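PDB 5UAO: tryptophane-5-halogenase from Microbispora sp. ATCC PTA-5024, which probably uses its bound flavin, FAD, to chlorinate the 5-position of a tryptophan within the precursor peptide of the lanthipeptide NAI-107. Local coordinates for residues Q95-T100 with A179-Y184; V117-W122 with E141-A146; A199-V204 with G213-T218; V326-G331 with Y348-P353. One frame throughout, in Å; residues are numbered along the deposited sequence.

Contact 1 of 4, residues Q95-T100 with A179-Y184; sequences QHVRPT and ARLVRY
The guanidinium of R98 lies flat on that of R180, planes 20° apart, with R180 NH1 over the face of the R98 group, offset toward its rim. At the edge of the R180 group, in its plane, sits V97 O. The second flat pair, H96 and Y184, meets obliquely: the Y184 ring puts CE1 over one face of the H96 imidazole, with the planes at 42°. This is a helix C-terminus docked on the side of another helix: helix 90-97 ends here, R98 leaves helical geometry with positive phi, and helix 178-191 offers R180, L181 and Y184 along one side.

Both guanidinium groups converge on one carboxylate: E291 forms salt bridges with R98 and R180, each through NH2, which probably lets the two lie flat together. R180 also serves the helix end. Its chain bends at chi3 (-73°), which brings NE to V97 O at 2.8 Å in a nearly straight bond, the donor standing above the carbonyl plane. The CD carbon of R180 meanwhile rests 3.4 Å from H96 O.

Further along, V97 CG2 packs 4.0 Å from Y184 CB and 4.3 Å from L181 CD1. The Y184 ring swings past H96 with CG anti to the backbone N, CD1 lying 3.6 Å from H96 CB; its hydroxyl reaches back to E92 on helix 90-97. One water ties the backbones together, donating to R180 O at 2.7 Å and to H96 O at 3.1 Å.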
# COMPACT_ATOMS: atom_id res chain seq x y z
N GLN A 95 33.42 -3.56 -16.85
CA GLN A 95 34.63 -4.20 -17.28
C GLN A 95 34.62 -5.69 -16.91
O GLN A 95 35.04 -6.52 -17.68
CB GLN A 95 35.82 -3.46 -16.61
CG GLN A 95 37.18 -4.03 -16.92
CD GLN A 95 37.45 -4.01 -18.41
OE1 GLN A 95 36.89 -3.17 -19.15
NE2 GLN A 95 38.29 -4.93 -18.88
N HIS A 96 34.21 -6.02 -15.70
CA HIS A 96 34.29 -7.38 -15.23
C HIS A 96 33.07 -8.18 -15.58
O HIS A 96 33.16 -9.39 -15.80
CB HIS A 96 34.43 -7.40 -13.73
CG HIS A 96 35.81 -7.16 -13.24
ND1 HIS A 96 36.46 -5.96 -13.39
CD2 HIS A 96 36.67 -7.98 -12.60
CE1 HIS A 96 37.67 -6.04 -12.87
NE2 HIS A 96 37.83 -7.26 -12.39
N VAL A 97 31.90 -7.57 -15.59
CA VAL A 97 30.68 -8.43 -15.81
C VAL A 97 30.23 -8.42 -17.28
O VAL A 97 29.61 -9.38 -17.75
CB VAL A 97 29.55 -8.01 -14.88
CG1 VAL A 97 28.24 -8.83 -15.14
CG2 VAL A 97 30.02 -8.16 -13.45
N ARG A 98 30.54 -7.35 -17.99
CA ARG A 98 30.15 -7.17 -19.35
C ARG A 98 28.63 -7.30 -19.59
O ARG A 98 28.20 -8.06 -20.42
CB ARG A 98 30.98 -8.09 -20.28
CG ARG A 98 32.47 -7.65 -20.38
CD ARG A 98 33.40 -8.65 -21.09
NE ARG A 98 32.67 -9.44 -22.08
CZ ARG A 98 32.99 -10.67 -22.48
NH1 ARG A 98 34.09 -11.28 -22.01
NH2 ARG A 98 32.18 -11.30 -23.36
N PRO A 99 27.83 -6.41 -18.97
CA PRO A 99 26.39 -6.53 -19.05
C PRO A 99 25.90 -6.08 -20.40
O PRO A 99 26.59 -5.30 -21.10
CB PRO A 99 25.90 -5.53 -18.02
CG PRO A 99 26.99 -4.44 -18.08
CD PRO A 99 28.23 -5.27 -18.14
N THR A 100 24.72 -6.58 -20.77
CA THR A 100 23.87 -5.98 -21.77
C THR A 100 22.61 -5.35 -21.17
O THR A 100 22.37 -5.43 -19.94
CB THR A 100 23.45 -6.98 -22.83
OG1 THR A 100 22.80 -8.03 -22.17
CG2 THR A 100 24.65 -7.52 -23.53
N ALA A 179 28.20 -16.66 -14.50
CA ALA A 179 29.54 -17.00 -14.05
C ALA A 179 30.40 -15.72 -13.86
O ALA A 179 31.03 -15.60 -12.81
CB ALA A 179 30.21 -18.04 -14.96
N ARG A 180 30.33 -14.72 -14.76
CA ARG A 180 31.10 -13.51 -14.55
C ARG A 180 30.59 -12.75 -13.38
O ARG A 180 31.40 -12.16 -12.66
CB ARG A 180 31.12 -12.52 -15.74
CG ARG A 180 32.00 -12.93 -16.91
CD ARG A 180 32.17 -11.83 -17.93
NE ARG A 180 30.97 -11.60 -18.76
CZ ARG A 180 30.66 -12.26 -19.89
NH1 ARG A 180 31.40 -13.26 -20.35
NH2 ARG A 180 29.58 -11.94 -20.58
N LEU A 181 29.27 -12.71 -13.17
CA LEU A 181 28.74 -11.95 -12.05
C LEU A 181 29.18 -12.48 -10.72
O LEU A 181 29.59 -11.70 -9.80
CB LEU A 181 27.20 -11.87 -12.06
CG LEU A 181 26.56 -11.16 -10.87
CD1 LEU A 181 26.92 -9.68 -10.83
CD2 LEU A 181 25.04 -11.34 -10.90
N VAL A 182 29.00 -13.78 -10.56
CA VAL A 182 29.46 -14.44 -9.35
C VAL A 182 30.94 -14.25 -9.04
O VAL A 182 31.28 -14.06 -7.87
CB VAL A 182 29.02 -15.92 -9.25
CG1 VAL A 182 29.56 -16.51 -7.95
CG2 VAL A 182 27.50 -15.99 -9.16
N ARG A 183 31.79 -14.35 -10.06
CA ARG A 183 33.22 -14.25 -9.86
C ARG A 183 33.51 -12.81 -9.36
O ARG A 183 34.28 -12.61 -8.45
CB ARG A 183 33.97 -14.57 -11.16
CG ARG A 183 35.47 -14.37 -11.06
CD ARG A 183 36.18 -14.95 -12.26
NE ARG A 183 37.45 -14.28 -12.56
CZ ARG A 183 38.63 -14.57 -11.99
NH1 ARG A 183 38.73 -15.53 -11.06
NH2 ARG A 183 39.71 -13.88 -12.36
N TYR A 184 32.87 -11.84 -9.97
CA TYR A 184 33.07 -10.46 -9.58
C TYR A 184 32.61 -10.15 -8.19
O TYR A 184 33.32 -9.53 -7.40
CB TYR A 184 32.32 -9.54 -10.51
CG TYR A 184 32.50 -8.11 -10.13
CD1 TYR A 184 33.78 -7.51 -10.18
CD2 TYR A 184 31.43 -7.31 -9.83
CE1 TYR A 184 33.97 -6.16 -9.84
CE2 TYR A 184 31.62 -5.96 -9.52
CZ TYR A 184 32.89 -5.38 -9.55
OH TYR A 184 33.07 -4.02 -9.26
O HOH W 1 33.89 -11.37 -13.49

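Contact 2 of 4, residues V117-W122 with E141-A146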
# COMPACT_ATOMS: atom_id res chain seq x y z
N VAL A 117 5.25 -6.23 -26.78
CA VAL A 117 6.42 -5.88 -25.99
C VAL A 117 5.97 -5.18 -24.73
O VAL A 117 4.96 -4.48 -24.71
CB VAL A 117 7.46 -5.00 -26.77
CG1 VAL A 117 8.01 -5.77 -27.96
CG2 VAL A 117 6.88 -3.68 -27.20
N ALA A 118 6.74 -5.41 -23.68
CA ALA A 118 6.49 -4.90 -22.37
C ALA A 118 7.72 -4.15 -21.89
O ALA A 118 8.67 -4.77 -21.41
CB ALA A 118 6.22 -6.08 -21.44
N PRO A 119 7.65 -2.84 -21.89
CA PRO A 119 8.78 -2.01 -21.55
C PRO A 119 8.82 -1.58 -20.08
O PRO A 119 7.83 -1.66 -19.38
CB PRO A 119 8.58 -0.81 -22.49
CG PRO A 119 7.12 -0.60 -22.41
CD PRO A 119 6.51 -2.00 -22.34
N PHE A 120 9.95 -1.05 -19.62
CA PHE A 120 10.09 -0.58 -18.24
C PHE A 120 9.68 0.91 -18.04
O PHE A 120 9.64 1.37 -16.89
CB PHE A 120 11.55 -0.67 -17.80
CG PHE A 120 12.03 -2.06 -17.47
CD1 PHE A 120 11.42 -2.81 -16.44
CD2 PHE A 120 13.15 -2.59 -18.11
CE1 PHE A 120 11.88 -4.10 -16.14
CE2 PHE A 120 13.66 -3.84 -17.77
CZ PHE A 120 13.02 -4.61 -16.80
N ASP A 121 9.45 1.66 -19.11
CA ASP A 121 9.44 3.16 -19.06
C ASP A 121 8.09 3.88 -19.03
O ASP A 121 7.99 5.10 -19.36
CB ASP A 121 10.16 3.71 -20.25
CG ASP A 121 9.41 3.47 -21.55
OD1 ASP A 121 8.57 2.54 -21.61
OD2 ASP A 121 9.70 4.21 -22.50
N TRP A 122 7.06 3.16 -18.69
CA TRP A 122 5.85 3.84 -18.27
C TRP A 122 6.10 5.08 -17.44
O TRP A 122 6.89 5.03 -16.49
CB TRP A 122 5.12 2.89 -17.40
CG TRP A 122 4.09 2.36 -18.10
CD1 TRP A 122 4.12 1.29 -18.93
CD2 TRP A 122 2.78 2.89 -18.12
NE1 TRP A 122 2.85 1.09 -19.44
CE2 TRP A 122 2.01 2.06 -18.94
CE3 TRP A 122 2.17 3.98 -17.47
CZ2 TRP A 122 0.64 2.29 -19.17
CZ3 TRP A 122 0.83 4.21 -17.68
CH2 TRP A 122 0.07 3.36 -18.53
N GLU A 141 3.13 0.70 -29.44
CA GLU A 141 3.45 2.11 -29.46
C GLU A 141 2.98 2.82 -28.21
O GLU A 141 2.80 4.07 -28.23
CB GLU A 141 2.85 2.76 -30.76
CG GLU A 141 3.58 2.22 -32.01
CD GLU A 141 3.42 3.10 -33.26
OE1 GLU A 141 2.64 4.10 -33.23
OE2 GLU A 141 4.07 2.79 -34.27
N ALA A 142 2.88 2.06 -27.11
CA ALA A 142 2.42 2.63 -25.90
C ALA A 142 3.46 3.51 -25.21
O ALA A 142 3.08 4.37 -24.41
CB ALA A 142 1.95 1.58 -24.93
N THR A 143 4.73 3.29 -25.50
CA THR A 143 5.80 4.07 -24.91
C THR A 143 6.97 4.15 -25.91
O THR A 143 7.01 3.43 -26.91
CB THR A 143 6.32 3.45 -23.56
OG1 THR A 143 7.19 2.35 -23.81
CG2 THR A 143 5.20 3.00 -22.58
N LEU A 144 7.93 5.02 -25.60
CA LEU A 144 9.16 5.15 -26.39
C LEU A 144 9.99 3.86 -26.33
O LEU A 144 10.45 3.44 -27.35
CB LEU A 144 9.99 6.35 -25.88
CG LEU A 144 11.35 6.71 -26.54
CD1 LEU A 144 11.21 6.91 -28.03
CD2 LEU A 144 12.03 7.94 -25.92
N GLN A 145 10.14 3.23 -25.14
CA GLN A 145 10.92 2.03 -25.06
C GLN A 145 10.26 0.91 -25.85
O GLN A 145 10.94 0.03 -26.41
CB GLN A 145 11.13 1.58 -23.62
CG GLN A 145 12.34 2.14 -22.94
CD GLN A 145 12.54 1.54 -21.55
OE1 GLN A 145 11.60 0.99 -20.93
NE2 GLN A 145 13.75 1.69 -21.03
N ALA A 146 8.93 0.93 -25.91
CA ALA A 146 8.24 -0.09 -26.74
C ALA A 146 8.64 0.05 -28.17
O ALA A 146 8.84 -0.96 -28.85
CB ALA A 146 6.74 -0.03 -26.60
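D121 grips the start of helix 144-151 with both carboxylate oxygens. T143 OG1 donates to D121 OD1 at 2.6 Å, using the syn lone pair of that oxygen, while Q145 N reaches D121 OD2 at 2.9 Å from above the carboxylate plane. T143 is the N-cap: the same OG1 that gives its proton to D121 accepts from A146 N at 3.1 Å, so one hydroxyl serves the helix and the aspartate at once. The D121 side chain gets there by tucking CG between its own backbone N and carbonyl carbon (chi1 69°).

Q145 runs past D121 in the opposite sense, its extended chain carrying OE1 to F120 N at 2.9 Å, a weak, bent bond. The other end of the amide is hydrogen-bonded elsewhere, NE2 donating to P171 O.

Outside this polar knot the packing is mostly apolar: P119 CB, at the end of strand 116-119, lies 3.7 Å from Q145 CB, and V117 CG2 meets A146 CB at 3.7 Å; P119 CG also lies close against the T143 hydroxyl. Replacing D121 with an alanine would probably leave T143 OG1 and Q145 N without their acceptor and weaken the hold of the loop after the strand on the helix start. A buried carboxylate bound by a first-turn amide lies where the helix dipole is likely to favour negative charge, so D121 is probably ionised.

Contact 3 of 4, residues A199-V204 with G213-T218; sequences ATVAEV and GGLITT. With FAD (flavin-adenine dinucleotide), chain E.
V204 and L215 lie side by side and point the same way, L215 CD2 resting 4.0 Å from V204 CG2. The other branch of L215 reaches along the same face, CD1 standing 4.2 Å from V201 CG2. On the reverse face E203 and I216 go together; the E203 carboxylate turns to R205 in a salt bridge. At the far end A199 CB meets T217 CG2 at 3.6 Å, and T218 lies slantwise to T200, the CG2 methyls of the two meeting.

The two segments belong to the antiparallel hairpin of strands 195-208 and 211-217, near one edge of the eight-stranded mixed sheet, with strand 222-223 outside it. The register slips by one residue at a classic beta bulge: A202 and E203 both face I216, and I216 O accepts from A202 N (2.8 Å) and from E203 N (3.1 Å), each in the carbonyl plane. I216 N returns a straight bond to E203 O.

At V201 the bond from CA to CB leads away from strand 211-217, though CG2 still touches L215; CG2 also lies 3.7 Å from FAD N1A. The V201 backbone holds the adenine edge with a pair of bonds: V201 N donates to FAD N1A at 2.8 Å, and FAD N6A donates to V201 O at 2.9 Å. The pair reads N1A as acceptor and N6A as donor, the pattern of an adenine. Beyond it, T218 N binds T200 O, and a water joins T200 N to T218 OG1.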
# COMPACT_ATOMS: atom_id res chain seq x y z
N ALA A 199 33.23 -25.13 3.35
CA ALA A 199 32.70 -26.21 4.21
C ALA A 199 31.39 -26.71 3.67
O ALA A 199 30.65 -25.99 3.00
CB ALA A 199 32.52 -25.68 5.63
N THR A 200 31.10 -27.97 3.94
CA THR A 200 29.82 -28.54 3.64
C THR A 200 29.12 -28.75 4.93
O THR A 200 29.60 -29.52 5.82
CB THR A 200 29.95 -29.84 2.83
OG1 THR A 200 30.58 -29.48 1.60
CG2 THR A 200 28.56 -30.41 2.49
N VAL A 201 28.00 -28.04 5.14
CA VAL A 201 27.27 -28.16 6.43
C VAL A 201 26.55 -29.49 6.45
O VAL A 201 25.88 -29.80 5.47
CB VAL A 201 26.29 -26.96 6.64
CG1 VAL A 201 25.31 -27.22 7.78
CG2 VAL A 201 27.10 -25.68 6.86
N ALA A 202 26.70 -30.26 7.54
CA ALA A 202 26.05 -31.60 7.73
C ALA A 202 24.86 -31.50 8.64
O ALA A 202 23.87 -32.21 8.46
CB ALA A 202 27.02 -32.61 8.37
N GLU A 203 24.99 -30.68 9.67
CA GLU A 203 23.93 -30.53 10.63
C GLU A 203 23.86 -29.11 11.14
O GLU A 203 24.86 -28.45 11.44
CB GLU A 203 24.13 -31.46 11.81
CG GLU A 203 22.94 -31.44 12.76
CD GLU A 203 23.21 -32.17 14.08
OE1 GLU A 203 24.27 -32.86 14.19
OE2 GLU A 203 22.37 -32.02 15.01
N VAL A 204 22.64 -28.64 11.22
CA VAL A 204 22.34 -27.36 11.83
C VAL A 204 21.84 -27.71 13.20
O VAL A 204 20.79 -28.31 13.35
CB VAL A 204 21.26 -26.67 11.02
CG1 VAL A 204 20.84 -25.36 11.65
CG2 VAL A 204 21.74 -26.56 9.58
N GLY A 213 22.26 -22.91 17.43
CA GLY A 213 23.45 -22.83 18.28
C GLY A 213 24.75 -22.97 17.51
O GLY A 213 25.78 -22.46 17.93
N GLY A 214 24.70 -23.66 16.38
CA GLY A 214 25.89 -23.87 15.62
C GLY A 214 25.72 -24.75 14.42
O GLY A 214 24.69 -25.34 14.21
N LEU A 215 26.75 -24.82 13.60
CA LEU A 215 26.72 -25.69 12.42
C LEU A 215 27.87 -26.72 12.50
O LEU A 215 29.00 -26.35 12.78
CB LEU A 215 26.88 -24.87 11.16
CG LEU A 215 26.05 -23.58 11.04
CD1 LEU A 215 26.55 -22.81 9.87
CD2 LEU A 215 24.65 -24.04 10.77
N ILE A 216 27.59 -27.98 12.21
CA ILE A 216 28.61 -29.02 12.15
C ILE A 216 28.87 -29.36 10.68
O ILE A 216 27.97 -29.76 9.94
CB ILE A 216 28.14 -30.32 12.87
CG1 ILE A 216 27.44 -30.02 14.20
CG2 ILE A 216 29.25 -31.38 12.95
CD1 ILE A 216 28.24 -29.23 15.18
N THR A 217 30.11 -29.21 10.24
CA THR A 217 30.47 -29.58 8.89
C THR A 217 30.61 -31.08 8.74
O THR A 217 30.78 -31.82 9.73
CB THR A 217 31.78 -28.92 8.44
OG1 THR A 217 32.94 -29.52 9.08
CG2 THR A 217 31.71 -27.44 8.71
N THR A 218 30.61 -31.53 7.51
CA THR A 218 30.82 -32.95 7.23
C THR A 218 32.15 -33.51 7.76
O THR A 218 32.20 -34.64 8.10
CB THR A 218 30.79 -33.21 5.74
OG1 THR A 218 31.66 -32.26 5.10
CG2 THR A 218 29.35 -33.05 5.21
PA FAD E . 22.07 -21.28 -5.29
O1A FAD E . 22.61 -20.53 -6.51
O2A FAD E . 21.35 -22.63 -5.41
O5B FAD E . 23.20 -21.35 -4.15
C5B FAD E . 23.16 -22.19 -3.02
C4B FAD E . 24.52 -22.09 -2.34
O4B FAD E . 24.27 -22.79 -1.12
C3B FAD E . 25.72 -22.78 -3.02
O3B FAD E . 26.99 -21.97 -2.92
C2B FAD E . 25.87 -24.09 -2.24
O2B FAD E . 27.24 -24.67 -2.21
C1B FAD E . 25.39 -23.64 -0.86
N9A FAD E . 25.01 -24.79 -0.01
C8A FAD E . 23.91 -25.59 -0.15
N7A FAD E . 23.90 -26.53 0.83
C5A FAD E . 25.01 -26.33 1.59
C6A FAD E . 25.61 -27.01 2.72
N6A FAD E . 24.98 -28.09 3.27
N1A FAD E . 26.73 -26.50 3.22
C2A FAD E . 27.34 -25.42 2.71
N3A FAD E . 26.85 -24.77 1.65
C4A FAD E . 25.71 -25.19 1.07
N1 FAD E . 16.49 -14.70 -11.22
C2 FAD E . 16.56 -13.49 -11.88
O2 FAD E . 16.67 -12.41 -11.23
N3 FAD E . 16.53 -13.43 -13.24
C4 FAD E . 16.43 -14.51 -14.03
O4 FAD E . 16.39 -14.34 -15.29
C4X FAD E . 16.35 -15.86 -13.36
N5 FAD E . 16.19 -17.02 -14.04
C5X FAD E . 16.12 -18.23 -13.42
C6 FAD E . 15.95 -19.38 -14.18
C7 FAD E . 15.84 -20.62 -13.59
C7M FAD E . 15.69 -21.89 -14.37
C8 FAD E . 15.96 -20.74 -12.13
C8M FAD E . 15.85 -22.11 -11.50
C9 FAD E . 16.12 -19.59 -11.37
C9A FAD E . 16.18 -18.31 -11.93
N10 FAD E . 16.33 -17.12 -11.15
C10 FAD E . 16.39 -15.88 -11.87
C1' FAD E . 16.51 -17.05 -9.66
C2' FAD E . 18.08 -16.78 -9.51
O2' FAD E . 18.63 -17.83 -10.30
C3' FAD E . 19.10 -17.03 -8.34
O3' FAD E . 20.55 -17.09 -8.58
C4' FAD E . 19.07 -18.50 -8.01
O4' FAD E . 18.02 -19.18 -8.76
C5' FAD E . 19.08 -18.57 -6.49
O5' FAD E . 20.33 -18.20 -5.99
P FAD E . 20.67 -18.85 -4.52
O1P FAD E . 19.50 -18.72 -3.64
O2P FAD E . 21.94 -18.10 -4.15
O3P FAD E . 20.86 -20.41 -4.60
O HOH W 2 33.04 -29.80 4.99

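Contact 4 of 4, residues V326-G331 with Y348-P353; sequences VRFRSG and YAFVEP. With FAD (flavin-adenine dinucleotide), chain E.
F328 and F350 cross at about a right angle beside the flavin, in the chain that leaves strand 324-327; here strand 349-350, an outer strand of a small three-stranded antiparallel sheet, pairs through G331 with strand 331-333. The two rings are the tight part, F328 CD1 lying 3.2 Å from F350 CE2. They are oblique, planes at 43°, with F350 CZ over one face of F328, while F328 CB makes a CH-pi contact over the face of F350. CG of F350 stands anti to its backbone N (chi1 175°), directing the ring at the dimethylbenzene end of the flavin, close to FAD C8M. V326 CG1 approaches that same methyl at 3.8 Å. An alanine in place of F350 would probably open a gap between F328 and the flavin and leave both less firmly positioned.

Backbone bonds pair G331 with F350: G331 N donates to F350 O at 3.1 Å and F350 N to G331 O at 3.0 Å.

The other side is looser and carries polar groups. S330 OG stays 4.0 Å from V351 CA, and a water lies between S330 and E352, although its shortest modelled distances are doubtful. E352 OE1 is hydrogen-bonded to Y405 and W283; the water donates to E352 OE2 at 3.0 Å.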
# COMPACT_ATOMS: atom_id res chain seq x y z
N VAL A 326 17.86 -28.00 -15.30
CA VAL A 326 17.71 -27.43 -13.96
C VAL A 326 16.27 -27.71 -13.48
O VAL A 326 15.36 -27.46 -14.23
CB VAL A 326 17.97 -25.92 -14.06
CG1 VAL A 326 17.63 -25.22 -12.76
CG2 VAL A 326 19.42 -25.66 -14.43
N ARG A 327 16.06 -28.14 -12.24
CA ARG A 327 14.71 -28.42 -11.71
C ARG A 327 14.39 -27.41 -10.64
O ARG A 327 15.29 -26.80 -10.01
CB ARG A 327 14.65 -29.85 -11.14
CG ARG A 327 15.06 -30.91 -12.13
CD ARG A 327 14.44 -32.23 -11.78
NE ARG A 327 14.73 -33.21 -12.82
CZ ARG A 327 13.92 -33.57 -13.81
NH1 ARG A 327 12.68 -33.09 -13.91
NH2 ARG A 327 14.35 -34.48 -14.67
N PHE A 328 13.14 -27.15 -10.45
CA PHE A 328 12.73 -26.13 -9.46
C PHE A 328 11.34 -26.35 -9.00
O PHE A 328 10.61 -27.16 -9.59
CB PHE A 328 12.90 -24.71 -10.01
CG PHE A 328 12.10 -24.43 -11.27
CD1 PHE A 328 10.75 -24.09 -11.17
CD2 PHE A 328 12.67 -24.53 -12.52
CE1 PHE A 328 10.01 -23.80 -12.32
CE2 PHE A 328 11.94 -24.22 -13.66
CZ PHE A 328 10.61 -23.90 -13.55
N ARG A 329 10.92 -25.60 -7.97
CA ARG A 329 9.53 -25.61 -7.57
C ARG A 329 9.10 -24.21 -7.21
O ARG A 329 9.89 -23.39 -6.73
CB ARG A 329 9.31 -26.58 -6.44
CG ARG A 329 10.07 -26.21 -5.16
CD ARG A 329 9.58 -27.11 -4.01
NE ARG A 329 10.25 -26.77 -2.77
CZ ARG A 329 10.00 -27.34 -1.59
NH1 ARG A 329 9.06 -28.27 -1.46
NH2 ARG A 329 10.66 -26.93 -0.54
N SER A 330 7.86 -23.88 -7.54
CA SER A 330 7.33 -22.53 -7.37
C SER A 330 6.55 -22.49 -6.09
O SER A 330 5.63 -23.30 -5.87
CB SER A 330 6.39 -22.12 -8.54
OG SER A 330 7.15 -21.99 -9.74
N GLY A 331 6.85 -21.51 -5.27
CA GLY A 331 6.24 -21.41 -3.96
C GLY A 331 7.09 -20.63 -3.03
O GLY A 331 8.15 -20.18 -3.41
N TYR A 348 14.10 -19.40 0.44
CA TYR A 348 12.82 -18.86 0.89
C TYR A 348 11.73 -19.11 -0.10
O TYR A 348 10.70 -19.70 0.26
CB TYR A 348 12.89 -17.38 1.26
CG TYR A 348 11.53 -16.79 1.60
CD1 TYR A 348 10.79 -17.24 2.69
CD2 TYR A 348 10.93 -15.85 0.74
CE1 TYR A 348 9.51 -16.73 2.96
CE2 TYR A 348 9.71 -15.33 1.02
CZ TYR A 348 8.99 -15.76 2.13
OH TYR A 348 7.73 -15.22 2.38
N ALA A 349 11.92 -18.73 -1.34
CA ALA A 349 10.87 -18.72 -2.34
C ALA A 349 11.44 -18.73 -3.74
O ALA A 349 12.58 -18.30 -3.93
CB ALA A 349 10.00 -17.46 -2.19
N PHE A 350 10.62 -19.09 -4.73
CA PHE A 350 11.06 -19.11 -6.16
C PHE A 350 9.83 -19.06 -7.02
O PHE A 350 8.85 -19.69 -6.70
CB PHE A 350 11.79 -20.41 -6.50
CG PHE A 350 12.16 -20.53 -7.97
CD1 PHE A 350 13.34 -20.00 -8.43
CD2 PHE A 350 11.29 -21.09 -8.89
CE1 PHE A 350 13.68 -20.08 -9.76
CE2 PHE A 350 11.62 -21.14 -10.22
CZ PHE A 350 12.80 -20.62 -10.65
N VAL A 351 9.86 -18.27 -8.07
CA VAL A 351 8.90 -18.42 -9.20
C VAL A 351 9.72 -18.46 -10.48
O VAL A 351 10.88 -18.00 -10.53
CB VAL A 351 7.90 -17.27 -9.31
CG1 VAL A 351 6.99 -17.24 -8.11
CG2 VAL A 351 8.63 -15.94 -9.50
N GLU A 352 9.14 -19.01 -11.53
CA GLU A 352 9.83 -19.15 -12.81
C GLU A 352 10.20 -17.76 -13.29
O GLU A 352 9.58 -16.75 -12.86
CB GLU A 352 8.97 -19.84 -13.82
CG GLU A 352 7.66 -19.17 -14.17
CD GLU A 352 6.72 -20.15 -14.83
OE1 GLU A 352 6.86 -20.49 -16.01
OE2 GLU A 352 5.84 -20.65 -14.12
N PRO A 353 11.26 -17.68 -14.07
CA PRO A 353 11.79 -16.38 -14.39
C PRO A 353 11.06 -15.65 -15.47
O PRO A 353 11.65 -14.79 -16.15
CB PRO A 353 13.22 -16.70 -14.82
CG PRO A 353 13.02 -18.04 -15.50
CD PRO A 353 12.15 -18.75 -14.54
PA FAD E . 22.07 -21.28 -5.29
O1A FAD E . 22.61 -20.53 -6.51
O2A FAD E . 21.35 -22.63 -5.41
O5B FAD E . 23.20 -21.35 -4.15
C5B FAD E . 23.16 -22.19 -3.02
C4B FAD E . 24.52 -22.09 -2.34
O4B FAD E . 24.27 -22.79 -1.12
C3B FAD E . 25.72 -22.78 -3.02
O3B FAD E . 26.99 -21.97 -2.92
C2B FAD E . 25.87 -24.09 -2.24
O2B FAD E . 27.24 -24.67 -2.21
C1B FAD E . 25.39 -23.64 -0.86
N9A FAD E . 25.01 -24.79 -0.01
C8A FAD E . 23.91 -25.59 -0.15
N7A FAD E . 23.90 -26.53 0.83
C5A FAD E . 25.01 -26.33 1.59
C6A FAD E . 25.61 -27.01 2.72
N6A FAD E . 24.98 -28.09 3.27
N1A FAD E . 26.73 -26.50 3.22
C2A FAD E . 27.34 -25.42 2.71
N3A FAD E . 26.85 -24.77 1.65
C4A FAD E . 25.71 -25.19 1.07
N1 FAD E . 16.49 -14.70 -11.22
C2 FAD E . 16.56 -13.49 -11.88
O2 FAD E . 16.67 -12.41 -11.23
N3 FAD E . 16.53 -13.43 -13.24
C4 FAD E . 16.43 -14.51 -14.03
O4 FAD E . 16.39 -14.34 -15.29
C4X FAD E . 16.35 -15.86 -13.36
N5 FAD E . 16.19 -17.02 -14.04
C5X FAD E . 16.12 -18.23 -13.42
C6 FAD E . 15.95 -19.38 -14.18
C7 FAD E . 15.84 -20.62 -13.59
C7M FAD E . 15.69 -21.89 -14.37
C8 FAD E . 15.96 -20.74 -12.13
C8M FAD E . 15.85 -22.11 -11.50
C9 FAD E . 16.12 -19.59 -11.37
C9A FAD E . 16.18 -18.31 -11.93
N10 FAD E . 16.33 -17.12 -11.15
C10 FAD E . 16.39 -15.88 -11.87
C1' FAD E . 16.51 -17.05 -9.66
C2' FAD E . 18.08 -16.78 -9.51
O2' FAD E . 18.63 -17.83 -10.30
C3' FAD E . 19.10 -17.03 -8.34
O3' FAD E . 20.55 -17.09 -8.58
C4' FAD E . 19.07 -18.50 -8.01
O4' FAD E . 18.02 -19.18 -8.76
C5' FAD E . 19.08 -18.57 -6.49
O5' FAD E . 20.33 -18.20 -5.99
P FAD E . 20.67 -18.85 -4.52
O1P FAD E . 19.50 -18.72 -3.64
O2P FAD E . 21.94 -18.10 -4.15
O3P FAD E . 20.86 -20.41 -4.60
O HOH W 3 6.99 -20.17 -11.36

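In the fold
From the N terminus, helix 90-97 comes first and meets helix 178-191 at contact 1, which closes a loop of 78 residues between its segments, the longest of the four. Contact 2 lies wholly within that loop, joining strand 116-119, an edge of the seven-stranded sheet, to helix 144-151. Helix 178-191 is followed by strand 195-208, and contact 3 closes a short hairpin at the FAD adenine. Contact 4 follows in series, tying the chain that leaves strand 324-327, the other edge of the seven-stranded sheet, and the start of strand 331-333 to strand 349-350 by the flavin. No two contacts cross. Contacts 3 and 4, with centres about 25 Å apart, touch opposite ends of the same FAD.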